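Side-chain contacts in phosphate-binding protein (Xanthomonas axonopodis pv. citri, PDB 5UB3), which probably serves as a periplasmic receptor of the phosphonate-binding type, paired with a diguanylate cyclase, and was crystallised bound to chloride: residues G271-R274 with V275-H278; S125-L128 with L129-E133. One frame throughout, in Å; residues are numbered along the deposited sequence.

Interaction 1. Residues G271-R274 with V275-H278; sequences GVQR and VRDH
Arg274 and His278 meet through their first torsions. CG of Arg274 lies opposite its amide nitrogen (chi1 -177°), and the rest of the chain runs out straight. CG of His278 is turned back beside its own N (chi1 -55°). This puts His278 CD2 3.7 Å from Arg274 CG, so the arginine meets the imidazole with its methylene and not with its guanidinium. The guanidinium and ring planes stand almost at right angles (82°). The ring presents its edge to the backbone, with CD2 3.0 Å from Arg274 O. The same oxygen accepts His278 N at 3.0 Å, a bent bond. This is the C-terminal end of helix 259-277: His278 is the first residue to leave helical geometry. One residue earlier, Asp277 N bonds to Gln273 O at 2.7 Å, and Asp277 OD2 comes 3.4 Å from Gln273 CG. On another side of the helix, Arg276 lays CG against Val272 O (3.3 Å), and its CD reaches Val272 CG1 at 4.1 Å. The chain then bends, and NH1 donates to Gln75 OE1 on helix 67-75. NH2 of Arg276 lies close to NH2 of Arg76, a like charge that probably works against this placement. Val275, which is buried, sets CG2 3.4 Å from Gly271 O.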
loop_
_atom_site.group_PDB
_atom_site.type_symbol
_atom_site.label_atom_id
_atom_site.label_comp_id
_atom_site.label_asym_id
_atom_site.label_seq_id
_atom_site.Cartn_x
_atom_site.Cartn_y
_atom_site.Cartn_z
ATOM N N GLY A 271 13.078 -5.911 -3.235
ATOM C CA GLY A 271 12.656 -5.140 -4.386
ATOM C C GLY A 271 12.422 -3.690 -4.084
ATOM O O GLY A 271 12.796 -2.820 -4.844
ATOM N N VAL A 272 11.766 -3.431 -2.957
ATOM C CA VAL A 272 11.580 -2.073 -2.456
ATOM C C VAL A 272 12.915 -1.432 -2.198
ATOM O O VAL A 272 13.082 -0.272 -2.534
ATOM C CB VAL A 272 10.710 -2.070 -1.161
ATOM C CG1 VAL A 272 10.771 -0.737 -0.426
ATOM C CG2 VAL A 272 9.276 -2.448 -1.531
ATOM N N GLN A 273 13.861 -2.173 -1.573
ATOM C CA GLN A 273 15.162 -1.577 -1.261
ATOM C C GLN A 273 15.835 -1.189 -2.558
ATOM O O GLN A 273 16.468 -0.166 -2.653
ATOM C CB GLN A 273 16.088 -2.552 -0.487
ATOM C CG GLN A 273 17.415 -1.952 -0.065
ATOM C CD GLN A 273 17.205 -0.788 0.887
ATOM O OE1 GLN A 273 17.419 0.400 0.546
ATOM N NE2 GLN A 273 16.697 -1.116 2.035
ATOM N N ARG A 274 15.698 -2.031 -3.548
ATOM C CA ARG A 274 16.312 -1.748 -4.849
ATOM C C ARG A 274 15.731 -0.509 -5.466
ATOM O O ARG A 274 16.466 0.324 -6.045
ATOM C CB ARG A 274 16.103 -2.927 -5.757
ATOM C CG ARG A 274 16.743 -2.780 -7.108
ATOM C CD ARG A 274 16.371 -3.971 -7.971
ATOM N NE ARG A 274 17.008 -3.902 -9.266
ATOM C CZ ARG A 274 16.898 -4.825 -10.220
ATOM N NH1 ARG A 274 16.154 -5.926 -10.080
ATOM N NH2 ARG A 274 17.545 -4.628 -11.328
ATOM N N VAL A 275 14.406 -0.368 -5.377
ATOM C CA VAL A 275 13.755 0.854 -5.861
ATOM C C VAL A 275 14.321 2.079 -5.113
ATOM O O VAL A 275 14.675 3.126 -5.696
ATOM C CB VAL A 275 12.224 0.783 -5.710
ATOM C CG1 VAL A 275 11.596 2.164 -5.995
ATOM C CG2 VAL A 275 11.651 -0.242 -6.667
ATOM N N ARG A 276 14.416 1.918 -3.806
ATOM C CA ARG A 276 14.912 2.995 -2.980
ATOM C C ARG A 276 16.366 3.341 -3.292
ATOM O O ARG A 276 16.740 4.506 -3.314
ATOM C CB ARG A 276 14.771 2.624 -1.560
ATOM C CG ARG A 276 13.341 2.722 -1.083
ATOM C CD ARG A 276 13.335 2.384 0.375
ATOM N NE ARG A 276 13.940 3.483 1.134
ATOM C CZ ARG A 276 14.533 3.348 2.309
ATOM N NH1 ARG A 276 14.573 2.169 2.934
ATOM N NH2 ARG A 276 15.061 4.429 2.890
ATOM N N ASP A 277 17.169 2.317 -3.513
ATOM C CA ASP A 277 18.585 2.496 -3.818
ATOM C C ASP A 277 18.755 3.165 -5.198
ATOM O O ASP A 277 19.648 3.976 -5.358
ATOM C CB ASP A 277 19.306 1.163 -3.673
ATOM C CG ASP A 277 19.469 0.758 -2.228
ATOM O OD1 ASP A 277 19.270 1.623 -1.339
ATOM O OD2 ASP A 277 19.811 -0.404 -1.966
ATOM N N HIS A 278 17.849 2.931 -6.145
ATOM C CA HIS A 278 18.056 3.348 -7.547
ATOM C C HIS A 278 17.027 4.384 -7.993
ATOM O O HIS A 278 16.568 4.344 -9.125
ATOM C CB HIS A 278 18.159 2.095 -8.469
ATOM C CG HIS A 278 19.223 1.106 -8.025
ATOM N ND1 HIS A 278 20.568 1.272 -8.309
ATOM C CD2 HIS A 278 19.146 -0.023 -7.267
ATOM C CE1 HIS A 278 21.262 0.282 -7.772
ATOM N NE2 HIS A 278 20.425 -0.515 -7.131
#

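Interaction 2. Residues S125-L128 with L129-E133; sequences SGYL and LPMLE
Tyr127 O accepts Met131 N at 2.9 Å in a fairly straight bond (159°). Carbon crowds the same oxygen: Met131 CG lies 3.2 Å away and Pro130 CG 3.4 Å. Leu132 N likewise bonds to Leu128 O at 2.9 Å. Pro130 has no N-H to give to the preceding turn, and helix 124-136 kinks there. The turn at 125-128 is widened to the pi type, and Pro130 CD rests 3.3 Å from Ser125 O. That oxygen takes a hydrogen bond from Thr95 OG1 on strand 92-100. The main side-chain pair is Tyr127 with Met131. Tyr127 extends its ring away from its amide nitrogen (chi1 179°), and Met131 CG comes over one face toward the rim. Its distance to the ring centroid is 4.1 Å, a CH-pi contact. Beyond it, Met131 SD makes an oblique Met-aromatic contact at 5.4 Å from the Tyr127 centroid. Tyr158 of strand 156-160 touches both side chains. The wider turn draws Leu129 N away from Ser125 O and Pro130 has no N-H in its place, so this carbonyl bonds to Thr95. The tyrosine face meets the methionine through dispersion and weak electrostatics.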
loop_
_atom_site.group_PDB
_atom_site.type_symbol
_atom_site.label_atom_id
_atom_site.label_comp_id
_atom_site.label_asym_id
_atom_site.label_seq_id
_atom_site.Cartn_x
_atom_site.Cartn_y
_atom_site.Cartn_z
ATOM N N SER A 125 1.317 -0.653 -5.070
ATOM C CA SER A 125 0.904 -1.032 -6.385
ATOM C C SER A 125 1.017 0.133 -7.348
ATOM O O SER A 125 0.929 -0.060 -8.560
ATOM C CB SER A 125 -0.536 -1.554 -6.361
ATOM O OG SER A 125 -1.470 -0.526 -5.967
ATOM N N GLY A 126 1.132 1.353 -6.814
ATOM C CA GLY A 126 1.151 2.559 -7.646
ATOM C C GLY A 126 2.470 3.284 -7.660
ATOM O O GLY A 126 2.575 4.371 -8.261
ATOM N N TYR A 127 3.496 2.701 -7.053
ATOM C CA TYR A 127 4.851 3.249 -7.162
ATOM C C TYR A 127 5.888 2.164 -7.055
ATOM O O TYR A 127 6.695 1.941 -7.953
ATOM C CB TYR A 127 5.110 4.355 -6.088
ATOM C CG TYR A 127 6.452 4.923 -6.137
ATOM C CD1 TYR A 127 6.799 5.843 -7.120
ATOM C CD2 TYR A 127 7.426 4.540 -5.231
ATOM C CE1 TYR A 127 8.069 6.396 -7.158
ATOM C CE2 TYR A 127 8.680 5.067 -5.265
ATOM C CZ TYR A 127 9.011 5.980 -6.232
ATOM O OH TYR A 127 10.271 6.476 -6.265
ATOM N N LEU A 128 5.875 1.468 -5.948
ATOM C CA LEU A 128 6.989 0.554 -5.660
ATOM C C LEU A 128 6.992 -0.544 -6.646
ATOM O O LEU A 128 8.002 -0.793 -7.264
ATOM C CB LEU A 128 6.921 0.027 -4.223
ATOM C CG LEU A 128 7.158 1.115 -3.176
ATOM C CD1 LEU A 128 6.673 0.706 -1.770
ATOM C CD2 LEU A 128 8.576 1.675 -3.119
ATOM N N LEU A 129 5.884 -1.254 -6.792
ATOM C CA LEU A 129 5.822 -2.373 -7.743
ATOM C C LEU A 129 6.070 -1.975 -9.164
ATOM O O LEU A 129 6.888 -2.604 -9.819
ATOM C CB LEU A 129 4.537 -3.188 -7.655
ATOM C CG LEU A 129 4.313 -3.838 -6.280
ATOM C CD1 LEU A 129 3.067 -4.731 -6.378
ATOM C CD2 LEU A 129 5.511 -4.650 -5.828
ATOM N N PRO A 130 5.379 -0.923 -9.651
ATOM C CA PRO A 130 5.713 -0.587 -11.040
ATOM C C PRO A 130 7.173 -0.136 -11.246
ATOM O O PRO A 130 7.757 -0.468 -12.273
ATOM C CB PRO A 130 4.758 0.550 -11.384
ATOM C CG PRO A 130 4.204 1.052 -10.085
ATOM C CD PRO A 130 4.209 -0.176 -9.172
ATOM N N MET A 131 7.738 0.628 -10.316
ATOM C CA MET A 131 9.113 1.060 -10.488
ATOM C C MET A 131 10.042 -0.152 -10.462
ATOM O O MET A 131 10.994 -0.238 -11.211
ATOM C CB MET A 131 9.590 2.043 -9.401
ATOM C CG MET A 131 9.049 3.430 -9.530
ATOM S SD MET A 131 9.517 4.207 -11.088
ATOM C CE MET A 131 10.696 5.395 -10.481
ATOM N N LEU A 132 9.757 -1.089 -9.574
ATOM C CA LEU A 132 10.553 -2.305 -9.514
ATOM C C LEU A 132 10.498 -2.993 -10.860
ATOM O O LEU A 132 11.517 -3.447 -11.342
ATOM C CB LEU A 132 10.036 -3.263 -8.417
ATOM C CG LEU A 132 10.774 -4.552 -8.288
ATOM C CD1 LEU A 132 12.248 -4.258 -8.036
ATOM C CD2 LEU A 132 10.137 -5.338 -7.151
ATOM N N GLU A 133 9.299 -3.079 -11.426
ATOM C CA GLU A 133 9.123 -3.749 -12.690
ATOM C C GLU A 133 9.976 -3.120 -13.773
ATOM O O GLU A 133 10.549 -3.817 -14.603
ATOM C CB GLU A 133 7.673 -3.805 -13.102
ATOM C CG GLU A 133 7.375 -4.931 -14.082
ATOM C CD GLU A 133 7.256 -6.315 -13.433
ATOM O OE1 GLU A 133 7.651 -6.502 -12.247
ATOM O OE2 GLU A 133 6.752 -7.181 -14.162
#

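In the fold
The two contacts lie on different helices that pack together, with centres 10 Å apart. Interaction 2 comes first in the chain, on helix 124-136; interaction 1 is at the end of helix 259-277. They meet through Val275, whose CG2 is 3.7 Å from Leu128 O and whose CG1 is 4.0 Å from Met131 CB. Leu132 CD1 also comes 3.5 Å from Gly271 O. Met131 thus touches Tyr127 within its own helix and Val275 on the other. The other flank of helix 259-277 packs on helix 67-75. Its last turns thus lie between helix 67-75 and helix 124-136. Interaction 2 is fully buried, interaction 1 only partly.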